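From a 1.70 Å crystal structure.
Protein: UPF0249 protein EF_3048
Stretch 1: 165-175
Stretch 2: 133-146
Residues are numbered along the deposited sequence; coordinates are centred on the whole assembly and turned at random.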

# COMPACT_ATOMS: atom_id res chain seq x y z
N LYS A 165 -14.39 -44.03 -3.82
CA LYS A 165 -13.57 -43.92 -2.62
C LYS A 165 -12.16 -44.46 -2.86
O LYS A 165 -11.20 -44.02 -2.22
CB LYS A 165 -14.23 -44.64 -1.45
N ASP A 166 -12.04 -45.40 -3.80
CA ASP A 166 -10.74 -46.00 -4.07
C ASP A 166 -9.81 -45.05 -4.80
O ASP A 166 -8.63 -45.33 -5.04
CB ASP A 166 -10.93 -47.31 -4.81
CG ASP A 166 -11.30 -47.22 -6.27
OD1 ASP A 166 -11.97 -46.26 -6.70
OD2 ASP A 166 -10.91 -48.16 -7.01
N TYR A 167 -10.31 -43.88 -5.17
CA TYR A 167 -9.43 -42.88 -5.81
C TYR A 167 -8.27 -42.53 -4.89
O TYR A 167 -7.13 -42.34 -5.30
CB TYR A 167 -10.22 -41.63 -6.14
CG TYR A 167 -11.03 -41.60 -7.41
CD1 TYR A 167 -11.01 -42.61 -8.36
CD2 TYR A 167 -11.84 -40.50 -7.68
CE1 TYR A 167 -11.77 -42.54 -9.52
CE2 TYR A 167 -12.60 -40.42 -8.84
CZ TYR A 167 -12.56 -41.44 -9.76
OH TYR A 167 -13.31 -41.38 -10.91
N LEU A 168 -8.60 -42.43 -3.60
CA LEU A 168 -7.62 -41.92 -2.64
C LEU A 168 -6.47 -42.87 -2.45
O LEU A 168 -5.36 -42.48 -2.05
CB LEU A 168 -8.32 -41.61 -1.31
CG LEU A 168 -8.53 -40.08 -1.16
CD1 LEU A 168 -9.74 -39.68 -1.98
CD2 LEU A 168 -8.64 -39.67 0.29
N GLU A 169 -6.66 -44.15 -2.78
CA GLU A 169 -5.49 -45.03 -2.61
C GLU A 169 -4.38 -44.65 -3.59
O GLU A 169 -3.23 -45.09 -3.46
CB GLU A 169 -5.85 -46.49 -2.72
CG GLU A 169 -6.79 -47.01 -3.77
CD GLU A 169 -7.41 -48.32 -3.33
OE1 GLU A 169 -7.89 -48.39 -2.17
OE2 GLU A 169 -7.43 -49.28 -4.13
N LEU A 170 -4.67 -43.85 -4.61
CA LEU A 170 -3.71 -43.44 -5.59
C LEU A 170 -2.90 -42.21 -5.19
O LEU A 170 -1.91 -41.92 -5.86
CB LEU A 170 -4.38 -43.07 -6.92
CG LEU A 170 -5.52 -44.02 -7.33
CD1 LEU A 170 -6.17 -43.54 -8.61
CD2 LEU A 170 -4.98 -45.44 -7.44
N TYR A 171 -3.35 -41.53 -4.13
CA TYR A 171 -2.69 -40.27 -3.79
C TYR A 171 -1.29 -40.48 -3.22
O TYR A 171 -0.34 -39.83 -3.65
CB TYR A 171 -3.54 -39.49 -2.77
CG TYR A 171 -4.65 -38.67 -3.41
CD1 TYR A 171 -5.69 -39.29 -4.08
CD2 TYR A 171 -4.64 -37.28 -3.32
CE1 TYR A 171 -6.71 -38.55 -4.66
CE2 TYR A 171 -5.65 -36.52 -3.90
CZ TYR A 171 -6.67 -37.17 -4.56
OH TYR A 171 -7.69 -36.46 -5.14
N GLN A 172 -1.17 -41.37 -2.23
CA GLN A 172 0.13 -41.75 -1.68
C GLN A 172 0.90 -40.58 -1.10
O GLN A 172 0.53 -40.13 -0.00
CB GLN A 172 0.90 -42.50 -2.78
CG GLN A 172 0.28 -43.88 -2.96
CD GLN A 172 0.59 -44.59 -4.25
OE1 GLN A 172 1.55 -44.34 -4.97
NE2 GLN A 172 -0.28 -45.56 -4.56
N ASP A 173 1.94 -40.12 -1.77
CA ASP A 173 2.76 -39.01 -1.35
C ASP A 173 2.06 -37.65 -1.51
O ASP A 173 2.47 -36.69 -0.86
CB ASP A 173 4.07 -38.98 -2.14
CG ASP A 173 3.91 -38.98 -3.64
OD1 ASP A 173 2.86 -39.40 -4.17
OD2 ASP A 173 4.86 -38.56 -4.34
N VAL A 174 1.07 -37.60 -2.38
CA VAL A 174 0.31 -36.37 -2.61
C VAL A 174 -0.74 -36.15 -1.52
O VAL A 174 -1.75 -36.84 -1.37
CB VAL A 174 -0.37 -36.35 -3.98
CG1 VAL A 174 -1.16 -35.06 -4.16
CG2 VAL A 174 0.63 -36.50 -5.12
N ARG A 175 -0.53 -35.11 -0.71
CA ARG A 175 -1.40 -34.82 0.42
C ARG A 175 -2.78 -34.30 0.02
O ARG A 175 -2.89 -33.63 -1.01
CB ARG A 175 -0.66 -33.80 1.30
CG ARG A 175 0.55 -34.43 1.98
CD ARG A 175 1.16 -33.59 3.07
NE ARG A 175 0.46 -33.68 4.34
CZ ARG A 175 0.68 -32.88 5.37
NH1 ARG A 175 1.58 -31.92 5.29
NH2 ARG A 175 -0.04 -33.08 6.47
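Stretch 2 133-146: VHGKNKKLLGVALA

A helix packs well against an irregular segment when its inward-facing side chains recur at intervals of three or four residues and the partner offers apolar groups at a matching pace. The contact between residues 133-146 and 165-175 of UPF0249 protein EF_3048 illustrates the principle. Its apolar centre is Leu145, on the helix that begins at Lys138 and continues beyond Ala146. With chi1 in the m well and chi2 in t, this leucine points toward stretch 1 and lays CD2 over one face of the Tyr171 ring, 3.9 Å from the ring centroid and 17° off its normal, a CH-pi contact. The same CD2 lies 3.7 Å from CB of Val174, while Leu145 CD1 lies 3.9 Å from Leu170 CB. Val174 ends a type II' turn that starts at Tyr171, closed by a bond of 2.9 Å from Val174 N to Tyr171 O.

One helical turn earlier, Leu141 also points its CA-to-CB bond toward stretch 1, in a different rotamer (chi1 t, chi2 p). Its CD2 approaches Tyr167 CG at 3.6 Å and Leu170 CD1 at 3.8 Å, and its CD1 comes within 4.2 Å of Tyr171 CE1. Residues 167-171 have helical phi and psi without the regular bonds; instead, Leu170 N bonds to Tyr167 O and Tyr171 N to Leu168 O, each at 3.0 Å. The two backbones run in the same general sense, for the CA of Tyr167 is 6.8 Å from that of Lys138, and the CA of Tyr171 is 6.8 Å from that of Leu145. Between these pairs, the CA atoms of Leu170 and Gly142 are 7.9 Å apart.

Toward the start of the helix the contact becomes mixed. The aliphatic part of Lys138 lies against Tyr167, with Lys138 CG 3.5 Å from the ring atom CE1, and the same Lys138 CG lies 3.9 Å from Leu170 CD1. The Tyr167 ring reaches past the helix start, where its OH donates a hydrogen bond of 3.2 Å to Gly135 O, a carbonyl near the plane of the ring. Nearby, Asn137 caps the helix: its OD1 accepts from Leu140 N at 2.8 Å and, weakly, from Lys139 N at 3.0 Å.

At the polar edge, the CA-to-CB bonds of Asp166 and Lys138 both point sideways, yet the ends of the two side chains meet. Lys138 NZ donates to Asp166 OD2 in a salt bridge only 2.5 Å long, very short for such a pair. One lysine thus serves both regimes, its chain against apolar neighbours and its charge paired beyond them.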

# COMPACT_ATOMS: atom_id res chain seq x y z
N VAL A 133 -13.12 -32.09 -12.76
CA VAL A 133 -12.72 -32.97 -13.86
C VAL A 133 -11.56 -33.92 -13.55
O VAL A 133 -11.47 -34.94 -14.25
CB VAL A 133 -12.41 -32.15 -15.14
CG1 VAL A 133 -13.73 -31.57 -15.66
CG2 VAL A 133 -11.36 -31.08 -14.93
N HIS A 134 -10.64 -33.74 -12.64
CA HIS A 134 -9.59 -34.53 -12.05
C HIS A 134 -10.16 -35.69 -11.25
O HIS A 134 -9.40 -36.58 -10.86
CB HIS A 134 -8.66 -33.72 -11.16
CG HIS A 134 -8.87 -33.46 -9.73
ND1 HIS A 134 -9.75 -32.52 -9.24
CD2 HIS A 134 -8.29 -34.00 -8.62
CE1 HIS A 134 -9.72 -32.50 -7.92
NE2 HIS A 134 -8.83 -33.39 -7.50
N GLY A 135 -11.47 -35.68 -11.01
CA GLY A 135 -12.13 -36.79 -10.35
C GLY A 135 -13.15 -37.45 -11.25
O GLY A 135 -13.98 -38.25 -10.83
N LYS A 136 -13.12 -37.14 -12.54
CA LYS A 136 -14.11 -37.71 -13.45
C LYS A 136 -13.86 -39.20 -13.70
O LYS A 136 -14.80 -39.97 -13.91
CB LYS A 136 -14.07 -36.98 -14.79
CG LYS A 136 -15.03 -37.50 -15.85
CD LYS A 136 -16.42 -37.72 -15.31
CE LYS A 136 -17.50 -37.25 -16.29
NZ LYS A 136 -18.81 -37.15 -15.55
N ASN A 137 -12.59 -39.55 -13.67
CA ASN A 137 -12.08 -40.90 -13.84
C ASN A 137 -10.61 -40.94 -13.40
O ASN A 137 -9.93 -39.91 -13.30
CB ASN A 137 -12.24 -41.41 -15.27
CG ASN A 137 -11.39 -40.77 -16.32
OD1 ASN A 137 -10.21 -40.45 -16.13
ND2 ASN A 137 -11.93 -40.55 -17.51
N LYS A 138 -10.11 -42.13 -13.14
CA LYS A 138 -8.79 -42.38 -12.60
C LYS A 138 -7.64 -41.91 -13.47
O LYS A 138 -6.56 -41.63 -12.94
CB LYS A 138 -8.68 -43.90 -12.35
CG LYS A 138 -9.13 -44.30 -10.96
CD LYS A 138 -9.86 -45.63 -10.95
CE LYS A 138 -10.53 -45.98 -9.64
NZ LYS A 138 -10.14 -47.37 -9.24
N LYS A 139 -7.87 -41.85 -14.78
CA LYS A 139 -6.87 -41.46 -15.74
C LYS A 139 -6.62 -39.95 -15.66
O LYS A 139 -5.48 -39.48 -15.68
CB LYS A 139 -7.30 -41.76 -17.17
CG LYS A 139 -7.37 -43.22 -17.55
CD LYS A 139 -8.55 -43.46 -18.48
N LEU A 140 -7.72 -39.20 -15.61
CA LEU A 140 -7.63 -37.75 -15.41
C LEU A 140 -7.02 -37.45 -14.05
O LEU A 140 -6.06 -36.70 -13.94
CB LEU A 140 -9.01 -37.12 -15.60
CG LEU A 140 -9.46 -36.97 -17.06
CD1 LEU A 140 -10.93 -36.59 -17.19
CD2 LEU A 140 -8.61 -35.94 -17.79
N LEU A 141 -7.56 -38.04 -12.98
CA LEU A 141 -6.93 -38.01 -11.67
C LEU A 141 -5.44 -38.27 -11.70
O LEU A 141 -4.62 -37.60 -11.07
CB LEU A 141 -7.54 -39.12 -10.79
CG LEU A 141 -7.07 -39.15 -9.34
CD1 LEU A 141 -7.12 -37.76 -8.72
CD2 LEU A 141 -7.90 -40.14 -8.53
N GLY A 142 -5.06 -39.33 -12.41
CA GLY A 142 -3.67 -39.69 -12.58
C GLY A 142 -2.83 -38.54 -13.10
O GLY A 142 -1.68 -38.39 -12.70
N VAL A 143 -3.41 -37.73 -13.99
CA VAL A 143 -2.69 -36.62 -14.58
C VAL A 143 -2.53 -35.49 -13.55
O VAL A 143 -1.45 -34.91 -13.54
CB VAL A 143 -3.40 -36.08 -15.83
CG1 VAL A 143 -2.76 -34.78 -16.30
CG2 VAL A 143 -3.36 -37.10 -16.96
N ALA A 144 -3.60 -35.28 -12.78
CA ALA A 144 -3.53 -34.31 -11.69
C ALA A 144 -2.47 -34.72 -10.68
O ALA A 144 -1.70 -33.88 -10.22
CB ALA A 144 -4.88 -34.12 -11.02
N LEU A 145 -2.42 -35.98 -10.28
CA LEU A 145 -1.46 -36.42 -9.27
C LEU A 145 -0.04 -36.29 -9.77
O LEU A 145 0.89 -35.91 -9.04
CB LEU A 145 -1.72 -37.87 -8.84
CG LEU A 145 -3.01 -38.01 -7.99
CD1 LEU A 145 -3.57 -39.41 -8.16
CD2 LEU A 145 -2.75 -37.65 -6.55
N ALA A 146 0.16 -36.56 -11.07
CA ALA A 146 1.49 -36.41 -11.65
C ALA A 146 1.95 -34.95 -11.55
O ALA A 146 3.11 -34.69 -11.24
CB ALA A 146 1.53 -36.90 -13.09